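Local structure of xyloglucan-specific endo-beta-1,4-glucanase GH12 (Aspergillus niveus, 4NPR) at residues W108-S113 with A231-S236; I117-A122 with A221-F226; S157-P162 with F169-G174. The protein probably cleaves internal beta-1,4-glucosidic linkages of the plant polysaccharide xyloglucan, with retention of the beta configuration. All coordinates share one frame; numbering follows the deposited sequence.

Contact 1: residues W108-S113 with A231-S236; sequences WKWNYS and AVFTVS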
loop_
_atom_site.group_PDB
_atom_site.type_symbol
_atom_site.label_atom_id
_atom_site.label_comp_id
_atom_site.label_asym_id
_atom_site.label_seq_id
_atom_site.Cartn_x
_atom_site.Cartn_y
_atom_site.Cartn_z
ATOM N N TRP A 108 7.848 -4.245 8.389
ATOM C CA TRP A 108 7.644 -2.845 8.099
ATOM C C TRP A 108 7.575 -2.120 9.414
ATOM O O TRP A 108 6.839 -2.513 10.289
ATOM C CB TRP A 108 6.318 -2.635 7.340
ATOM C CG TRP A 108 6.137 -1.324 6.609
ATOM C CD1 TRP A 108 7.058 -0.313 6.465
ATOM C CD2 TRP A 108 4.998 -0.930 5.829
ATOM N NE1 TRP A 108 6.533 0.701 5.692
ATOM C CE2 TRP A 108 5.282 0.331 5.273
ATOM C CE3 TRP A 108 3.779 -1.529 5.542
ATOM C CZ2 TRP A 108 4.386 1.004 4.474
ATOM C CZ3 TRP A 108 2.882 -0.865 4.741
ATOM C CH2 TRP A 108 3.191 0.393 4.213
ATOM N N LYS A 109 8.358 -1.055 9.517
ATOM C CA LYS A 109 8.278 -0.118 10.580
ATOM C C LYS A 109 8.141 1.287 9.974
ATOM O O LYS A 109 8.964 1.695 9.121
ATOM C CB LYS A 109 9.572 -0.206 11.398
ATOM C CG LYS A 109 9.768 0.934 12.403
ATOM C CD LYS A 109 8.583 0.941 13.366
ATOM C CE LYS A 109 8.873 1.760 14.602
ATOM N NZ LYS A 109 8.662 3.187 14.287
ATOM N N TRP A 110 7.142 2.044 10.410
ATOM C CA TRP A 110 6.929 3.418 9.914
ATOM C C TRP A 110 6.499 4.366 10.997
ATOM O O TRP A 110 6.079 3.961 12.085
ATOM C CB TRP A 110 5.881 3.473 8.802
ATOM C CG TRP A 110 4.525 2.934 9.192
ATOM C CD1 TRP A 110 4.133 1.674 9.089
ATOM C CD2 TRP A 110 3.411 3.661 9.776
ATOM N NE1 TRP A 110 2.836 1.527 9.580
ATOM C CE2 TRP A 110 2.379 2.736 10.005
ATOM C CE3 TRP A 110 3.202 4.990 10.144
ATOM C CZ2 TRP A 110 1.140 3.096 10.517
ATOM C CZ3 TRP A 110 1.944 5.344 10.706
ATOM C CH2 TRP A 110 0.950 4.398 10.885
ATOM N N ASN A 111 6.592 5.638 10.643
ATOM C CA ASN A 111 6.167 6.752 11.488
ATOM C C ASN A 111 5.609 7.949 10.685
ATOM O O ASN A 111 6.083 8.253 9.621
ATOM C CB ASN A 111 7.344 7.222 12.351
ATOM C CG ASN A 111 6.904 8.201 13.394
ATOM O OD1 ASN A 111 6.101 7.833 14.280
ATOM N ND2 ASN A 111 7.319 9.485 13.261
ATOM N N TYR A 112 4.605 8.631 11.228
ATOM C CA TYR A 112 4.077 9.834 10.610
ATOM C C TYR A 112 4.253 10.993 11.547
ATOM O O TYR A 112 4.046 10.846 12.745
ATOM C CB TYR A 112 2.570 9.697 10.256
ATOM C CG TYR A 112 2.278 9.752 8.746
ATOM C CD1 TYR A 112 2.626 10.851 7.993
ATOM C CD2 TYR A 112 1.658 8.707 8.101
ATOM C CE1 TYR A 112 2.359 10.916 6.647
ATOM C CE2 TYR A 112 1.370 8.757 6.741
ATOM C CZ TYR A 112 1.740 9.868 6.005
ATOM O OH TYR A 112 1.499 9.911 4.646
ATOM N N SER A 113 4.622 12.153 11.006
ATOM C CA SER A 113 4.460 13.378 11.767
ATOM C C SER A 113 3.862 14.474 10.893
ATOM O O SER A 113 3.887 14.381 9.672
ATOM C CB SER A 113 5.801 13.817 12.396
ATOM O OG SER A 113 6.814 14.013 11.415
ATOM N N ALA A 231 3.785 16.995 6.514
ATOM C CA ALA A 231 3.764 15.595 6.830
ATOM C C ALA A 231 5.083 15.027 6.436
ATOM O O ALA A 231 5.725 15.472 5.479
ATOM C CB ALA A 231 2.646 14.880 6.109
ATOM N N VAL A 232 5.496 14.052 7.228
ATOM C CA VAL A 232 6.715 13.314 7.000
ATOM C C VAL A 232 6.345 11.897 7.341
ATOM O O VAL A 232 5.896 11.617 8.449
ATOM C CB VAL A 232 7.883 13.790 7.884
ATOM C CG1 VAL A 232 9.173 13.068 7.479
ATOM C CG2 VAL A 232 8.078 15.300 7.788
ATOM N N PHE A 233 6.444 11.035 6.343
ATOM C CA PHE A 233 6.239 9.613 6.493
ATOM C C PHE A 233 7.625 8.965 6.350
ATOM O O PHE A 233 8.274 9.090 5.326
ATOM C CB PHE A 233 5.271 9.108 5.435
ATOM C CG PHE A 233 5.140 7.616 5.398
ATOM C CD1 PHE A 233 4.561 6.930 6.461
ATOM C CD2 PHE A 233 5.591 6.894 4.307
ATOM C CE1 PHE A 233 4.430 5.572 6.431
ATOM C CE2 PHE A 233 5.431 5.514 4.260
ATOM C CZ PHE A 233 4.850 4.863 5.315
ATOM N N THR A 234 8.040 8.295 7.413
ATOM C CA THR A 234 9.368 7.791 7.629
ATOM C C THR A 234 9.207 6.293 7.703
ATOM O O THR A 234 8.558 5.766 8.606
ATOM C CB THR A 234 9.923 8.277 8.997
ATOM O OG1 THR A 234 9.901 9.704 9.040
ATOM C CG2 THR A 234 11.334 7.836 9.227
ATOM N N VAL A 235 9.800 5.617 6.738
ATOM C CA VAL A 235 9.889 4.160 6.729
ATOM C C VAL A 235 11.295 3.779 7.160
ATOM O O VAL A 235 12.216 3.919 6.397
ATOM C CB VAL A 235 9.594 3.624 5.324
ATOM C CG1 VAL A 235 9.910 2.151 5.213
ATOM C CG2 VAL A 235 8.149 3.920 4.970
ATOM N N SER A 236 11.472 3.314 8.383
ATOM C CA SER A 236 12.824 3.146 8.878
ATOM C C SER A 236 13.343 1.737 8.548
ATOM O O SER A 236 14.547 1.489 8.577
ATOM C CB SER A 236 12.946 3.591 10.352
ATOM O OG SER A 236 12.114 2.841 11.168
#
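F233 lies at the middle of the tight side of this antiparallel strand pair, touching Y112, W110 and W108. Its CB sits over one face of the Y112 ring, a CH-pi contact 3.9 Å from the centroid, while the two rings meet obliquely, planes at 40°. With CG anti to the backbone N (chi1 172°), the ring runs along the sheet: CE1 comes to 3.5 Å from W110 CB, and W108 CZ2 lies at its edge, 4.0 Å from F233 CZ. V235 CG2 lies in the plane of the W108 indole, 3.7 Å from NE1. Broad rings fill the space between the sheets, the branched V235 fitting beside them.

The other face is looser and more solvent-exposed. N111 CB lies 4.4 Å from T234 CB, and S113 OG touches V232 CB at 3.7 Å; the polar N111, S113 and T234 suit this surface, V232 being the partly exposed apolar exception. N111 with T234 and S113 with V232 each exchange two backbone hydrogen bonds.

Strands 67-77 and 192-196 flank the pair. The aromatic face presses on strand 117-128 of the opposing sheet, and Y112 OH hydrogen-bonds both W74 NE1 and T223 of neighbouring strand 215-226.

Contact 2: residues I117-A122 with A221-F226; sequences IVADVA and AGTEPF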
loop_
_atom_site.group_PDB
_atom_site.type_symbol
_atom_site.label_atom_id
_atom_site.label_comp_id
_atom_site.label_asym_id
_atom_site.label_seq_id
_atom_site.Cartn_x
_atom_site.Cartn_y
_atom_site.Cartn_z
ATOM N N ILE A 117 -3.335 15.526 9.649
ATOM C CA ILE A 117 -3.087 14.464 8.650
ATOM C C ILE A 117 -4.307 13.596 8.315
ATOM O O ILE A 117 -4.975 13.102 9.215
ATOM C CB ILE A 117 -1.917 13.559 9.081
ATOM C CG1 ILE A 117 -0.587 14.308 8.905
ATOM C CG2 ILE A 117 -1.825 12.332 8.199
ATOM C CD1 ILE A 117 0.575 13.750 9.715
ATOM N N VAL A 118 -4.583 13.431 7.018
ATOM C CA VAL A 118 -5.593 12.501 6.521
ATOM C C VAL A 118 -4.871 11.709 5.426
ATOM O O VAL A 118 -4.448 12.260 4.440
ATOM C CB VAL A 118 -6.830 13.241 5.933
ATOM C CG1 VAL A 118 -7.937 12.261 5.515
ATOM C CG2 VAL A 118 -7.360 14.277 6.907
ATOM N N ALA A 119 -4.707 10.411 5.640
ATOM C CA ALA A 119 -3.757 9.575 4.889
ATOM C C ALA A 119 -3.938 8.182 5.363
ATOM O O ALA A 119 -4.388 7.971 6.482
ATOM C CB ALA A 119 -2.324 9.983 5.172
ATOM N N ASP A 120 -3.622 7.236 4.501
ATOM C CA ASP A 120 -3.457 5.842 4.906
ATOM C C ASP A 120 -2.026 5.366 4.696
ATOM O O ASP A 120 -1.249 6.012 3.981
ATOM C CB ASP A 120 -4.472 4.890 4.219
ATOM C CG ASP A 120 -4.221 4.695 2.732
ATOM O OD1 ASP A 120 -3.138 4.234 2.308
ATOM O OD2 ASP A 120 -5.150 4.968 1.967
ATOM N N VAL A 121 -1.693 4.272 5.399
ATOM C CA VAL A 121 -0.451 3.538 5.247
ATOM C C VAL A 121 -0.849 2.107 4.933
ATOM O O VAL A 121 -1.547 1.481 5.697
ATOM C CB VAL A 121 0.421 3.567 6.524
ATOM C CG1 VAL A 121 1.794 2.949 6.247
ATOM C CG2 VAL A 121 0.579 4.993 7.043
ATOM N N ALA A 122 -0.367 1.579 3.814
ATOM C CA ALA A 122 -0.993 0.449 3.192
ATOM C C ALA A 122 -0.013 -0.297 2.305
ATOM O O ALA A 122 0.850 0.327 1.651
ATOM C CB ALA A 122 -2.171 0.929 2.363
ATOM N N ALA A 221 4.224 -1.142 -1.064
ATOM C CA ALA A 221 3.916 -0.618 0.277
ATOM C C ALA A 221 4.298 0.892 0.381
ATOM O O ALA A 221 5.422 1.275 0.033
ATOM C CB ALA A 221 4.602 -1.443 1.359
ATOM N N GLY A 222 3.325 1.720 0.802
ATOM C CA GLY A 222 3.515 3.147 0.935
ATOM C C GLY A 222 2.395 3.852 1.694
ATOM O O GLY A 222 1.736 3.269 2.571
ATOM N N THR A 223 2.172 5.118 1.350
ATOM C CA THR A 223 1.133 5.883 1.995
ATOM C C THR A 223 0.287 6.636 0.958
ATOM O O THR A 223 0.829 7.097 -0.048
ATOM C CB THR A 223 1.733 6.881 3.017
ATOM O OG1 THR A 223 0.693 7.697 3.597
ATOM C CG2 THR A 223 2.731 7.739 2.361
ATOM N N GLU A 224 -1.027 6.750 1.218
ATOM C CA GLU A 224 -1.960 7.537 0.362
ATOM C C GLU A 224 -2.489 8.710 1.156
ATOM O O GLU A 224 -3.331 8.537 2.038
ATOM C CB GLU A 224 -3.181 6.717 -0.109
ATOM C CG GLU A 224 -2.903 5.702 -1.187
ATOM C CD GLU A 224 -4.152 4.853 -1.544
ATOM O OE1 GLU A 224 -4.941 4.554 -0.619
ATOM O OE2 GLU A 224 -4.319 4.431 -2.731
ATOM N N PRO A 225 -2.002 9.901 0.861
ATOM C CA PRO A 225 -2.489 11.074 1.557
ATOM C C PRO A 225 -3.708 11.757 0.908
ATOM O O PRO A 225 -3.818 11.800 -0.324
ATOM C CB PRO A 225 -1.285 11.994 1.520
ATOM C CG PRO A 225 -0.625 11.677 0.240
ATOM C CD PRO A 225 -0.767 10.179 0.107
ATOM N N PHE A 226 -4.593 12.304 1.745
ATOM C CA PHE A 226 -5.729 13.097 1.282
ATOM C C PHE A 226 -5.478 14.603 1.536
ATOM O O PHE A 226 -5.647 15.418 0.652
ATOM C CB PHE A 226 -7.022 12.601 1.917
ATOM C CG PHE A 226 -7.373 11.136 1.583
ATOM C CD1 PHE A 226 -6.691 10.062 2.172
ATOM C CD2 PHE A 226 -8.426 10.827 0.732
ATOM C CE1 PHE A 226 -7.056 8.732 1.913
ATOM C CE2 PHE A 226 -8.777 9.496 0.443
ATOM C CZ PHE A 226 -8.097 8.450 1.044
#
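E224 and D120 form a hydrogen-bonded antiparallel pair, and the glutamate can be followed outward along its neighbour. CB packs against the aspartate carboxylate, 3.4 Å from D120 OD2. CG, beside the backbone N and anti to the carbonyl carbon (chi1 -74°), stands 3.8 Å from D120 OD1. From there the chain extends, passing CD at 3.7 Å from D120 OD2, and finishes with OE1 only 2.6 Å from that same oxygen; the carboxylate planes are turned 53° apart. M140 and W142 of strand 137-146 touch E224 and D120 respectively.

These strands, 117-128 and 215-226, are neighbours in the larger sheet of the beta-jelly roll. D120 and E224 point away from the second sheet, probably to the concave cleft side, as in family 12 relatives. On the other face A119, V121, T223 and P225 turn toward the second sheet; their compact side chains let its tryptophans pack close, W74 against A119 and P225. T223 OG1 donates to D120 O at 2.6 Å and also hydrogen-bonds Y112 OH of the second sheet, while E224 N reaches D120 O from the other face of its carbonyl plane. At the strand end, V118 CG1 meets F226 CB at 3.7 Å.

Contact 3: residues S157-P162 with F169-G174; sequences SPIATP and FNLYLG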
loop_
_atom_site.group_PDB
_atom_site.type_symbol
_atom_site.label_atom_id
_atom_site.label_comp_id
_atom_site.label_asym_id
_atom_site.label_seq_id
_atom_site.Cartn_x
_atom_site.Cartn_y
_atom_site.Cartn_z
ATOM N N SER A 157 -19.521 0.133 4.852
ATOM C CA SER A 157 -19.445 -0.669 6.073
ATOM C C SER A 157 -18.646 -1.897 5.821
ATOM O O SER A 157 -18.586 -2.340 4.696
ATOM C CB SER A 157 -20.823 -1.181 6.484
ATOM O OG SER A 157 -21.587 -0.152 7.021
ATOM N N PRO A 158 -18.089 -2.500 6.872
ATOM C CA PRO A 158 -17.408 -3.784 6.700
ATOM C C PRO A 158 -18.306 -4.870 6.147
ATOM O O PRO A 158 -19.475 -4.902 6.475
ATOM C CB PRO A 158 -17.004 -4.169 8.112
ATOM C CG PRO A 158 -17.006 -2.909 8.934
ATOM C CD PRO A 158 -17.896 -1.917 8.216
ATOM N N ILE A 159 -17.776 -5.753 5.298
ATOM C CA ILE A 159 -18.424 -7.072 5.047
ATOM C C ILE A 159 -18.017 -8.111 6.087
ATOM O O ILE A 159 -18.660 -9.128 6.225
ATOM C CB ILE A 159 -18.168 -7.626 3.628
ATOM C CG1 ILE A 159 -16.668 -7.696 3.299
ATOM C CG2 ILE A 159 -18.840 -6.732 2.601
ATOM C CD1 ILE A 159 -16.347 -8.361 1.967
ATOM N N ALA A 160 -16.970 -7.851 6.857
ATOM C CA ALA A 160 -16.489 -8.825 7.825
ATOM C C ALA A 160 -15.414 -8.185 8.683
ATOM O O ALA A 160 -14.846 -7.180 8.326
ATOM C CB ALA A 160 -15.935 -10.048 7.105
ATOM N N THR A 161 -15.111 -8.820 9.798
ATOM C CA THR A 161 -14.118 -8.322 10.724
ATOM C C THR A 161 -13.125 -9.422 11.109
ATOM O O THR A 161 -12.918 -9.694 12.274
ATOM C CB THR A 161 -14.830 -7.742 11.971
ATOM O OG1 THR A 161 -15.675 -8.745 12.560
ATOM C CG2 THR A 161 -15.709 -6.487 11.587
ATOM N N PRO A 162 -12.461 -10.029 10.118
ATOM C CA PRO A 162 -11.532 -11.134 10.391
ATOM C C PRO A 162 -10.215 -10.729 11.046
ATOM O O PRO A 162 -9.791 -9.594 10.952
ATOM C CB PRO A 162 -11.231 -11.646 9.001
ATOM C CG PRO A 162 -11.173 -10.367 8.190
ATOM C CD PRO A 162 -12.303 -9.532 8.728
ATOM N N PHE A 169 -9.007 -6.891 11.712
ATOM C CA PHE A 169 -9.275 -6.033 10.574
ATOM C C PHE A 169 -10.765 -5.786 10.410
ATOM O O PHE A 169 -11.569 -6.678 10.653
ATOM C CB PHE A 169 -8.741 -6.725 9.322
ATOM C CG PHE A 169 -7.249 -6.634 9.181
ATOM C CD1 PHE A 169 -6.652 -5.450 8.788
ATOM C CD2 PHE A 169 -6.459 -7.696 9.453
ATOM C CE1 PHE A 169 -5.281 -5.345 8.681
ATOM C CE2 PHE A 169 -5.102 -7.598 9.345
ATOM C CZ PHE A 169 -4.509 -6.430 8.946
ATOM N N ASN A 170 -11.128 -4.575 10.007
ATOM C CA ASN A 170 -12.380 -4.361 9.314
ATOM C C ASN A 170 -12.120 -4.616 7.819
ATOM O O ASN A 170 -11.215 -4.030 7.247
ATOM C CB ASN A 170 -12.852 -2.947 9.454
ATOM C CG ASN A 170 -13.329 -2.616 10.843
ATOM O OD1 ASN A 170 -13.832 -3.438 11.582
ATOM N ND2 ASN A 170 -13.165 -1.364 11.196
ATOM N N LEU A 171 -12.946 -5.431 7.178
ATOM C CA LEU A 171 -12.777 -5.742 5.761
ATOM C C LEU A 171 -13.829 -5.053 4.896
ATOM O O LEU A 171 -15.001 -5.200 5.133
ATOM C CB LEU A 171 -12.845 -7.256 5.523
ATOM C CG LEU A 171 -12.733 -7.652 4.025
ATOM C CD1 LEU A 171 -11.448 -7.087 3.436
ATOM C CD2 LEU A 171 -12.790 -9.162 3.786
ATOM N N TYR A 172 -13.368 -4.397 3.833
ATOM C CA TYR A 172 -14.188 -3.682 2.899
ATOM C C TYR A 172 -14.050 -4.227 1.496
ATOM O O TYR A 172 -12.988 -4.697 1.102
ATOM C CB TYR A 172 -13.755 -2.222 2.904
ATOM C CG TYR A 172 -13.920 -1.626 4.253
ATOM C CD1 TYR A 172 -15.134 -1.090 4.633
ATOM C CD2 TYR A 172 -12.901 -1.666 5.161
ATOM C CE1 TYR A 172 -15.334 -0.577 5.892
ATOM C CE2 TYR A 172 -13.069 -1.173 6.432
ATOM C CZ TYR A 172 -14.286 -0.610 6.812
ATOM O OH TYR A 172 -14.461 -0.114 8.134
ATOM N N LEU A 173 -15.114 -4.104 0.721
ATOM C CA LEU A 173 -15.082 -4.457 -0.674
ATOM C C LEU A 173 -15.823 -3.456 -1.556
ATOM O O LEU A 173 -16.942 -3.040 -1.258
ATOM C CB LEU A 173 -15.717 -5.822 -0.839
ATOM C CG LEU A 173 -16.008 -6.353 -2.257
ATOM C CD1 LEU A 173 -14.708 -6.492 -3.027
ATOM C CD2 LEU A 173 -16.729 -7.680 -2.112
ATOM N N GLY A 174 -15.227 -3.115 -2.682
ATOM C CA GLY A 174 -15.872 -2.220 -3.640
ATOM C C GLY A 174 -15.082 -2.164 -4.917
ATOM O O GLY A 174 -13.912 -2.530 -4.944
HETATM O O HOH W 1 -17.246 -2.868 2.308
#
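L171 is held to the 157-162 loop by two backbone hydrogen bonds of 2.8 Å, its N donating to A160 O and its O accepting from I159 N. Both donors lie nearly along the C=O axis of their acceptors. A third bond, from F169 N to P162 O at 2.9 Å, joins the other end, where a proline can serve because this hydrogen bond uses its carbonyl and needs no N-H. A water extends the connection, giving a hydrogen to S157 O and accepting one from L173 N.

The loop thus runs along the margin of the larger jelly-roll sheet, leading into the short edge strand 163-164, which pairs with 167-176.

Apolar contacts fall into two groups. I159, its CG1 lodged between backbone N and carbonyl carbon (chi1 54°), sends CG1 to 4.0 Å from L171 CG and CD1 to 3.8 Å from L173 CB; P162 CD meets L171 CB from across, and Y203 of helix 198-207 also touches L171. On the outer side, the rigid P158 ring lies alongside Y172, CD 3.7 Å from CE1.

A methyl-to-oxygen packing contact stands apart from these: T161 CG2 rests 3.6 Å from N170 OD1, which is hydrogen-bonded by Q187 NE2.

The three contacts trace the jelly-roll sandwich from one sheet to the far margin of the other. Contact 1 lies in the six-stranded sheet and contact 2 in the larger one, their centres about 10 Å apart; they touch through the interior, and strands 105-113 and 117-128, like 215-226 and 231-240, are consecutive. Contact 3 joins a loop to strand 167-176 of the larger sheet but sits about 19 Å from contact 2 between centres, and about 25 Å from contact 1, touching neither. In sequence, contact 1 encloses contact 2, which encloses contact 3; contacts 1 and 2 thus join chain parts about 100 to 120 residues apart, one pair in each sheet, while contact 3 is local.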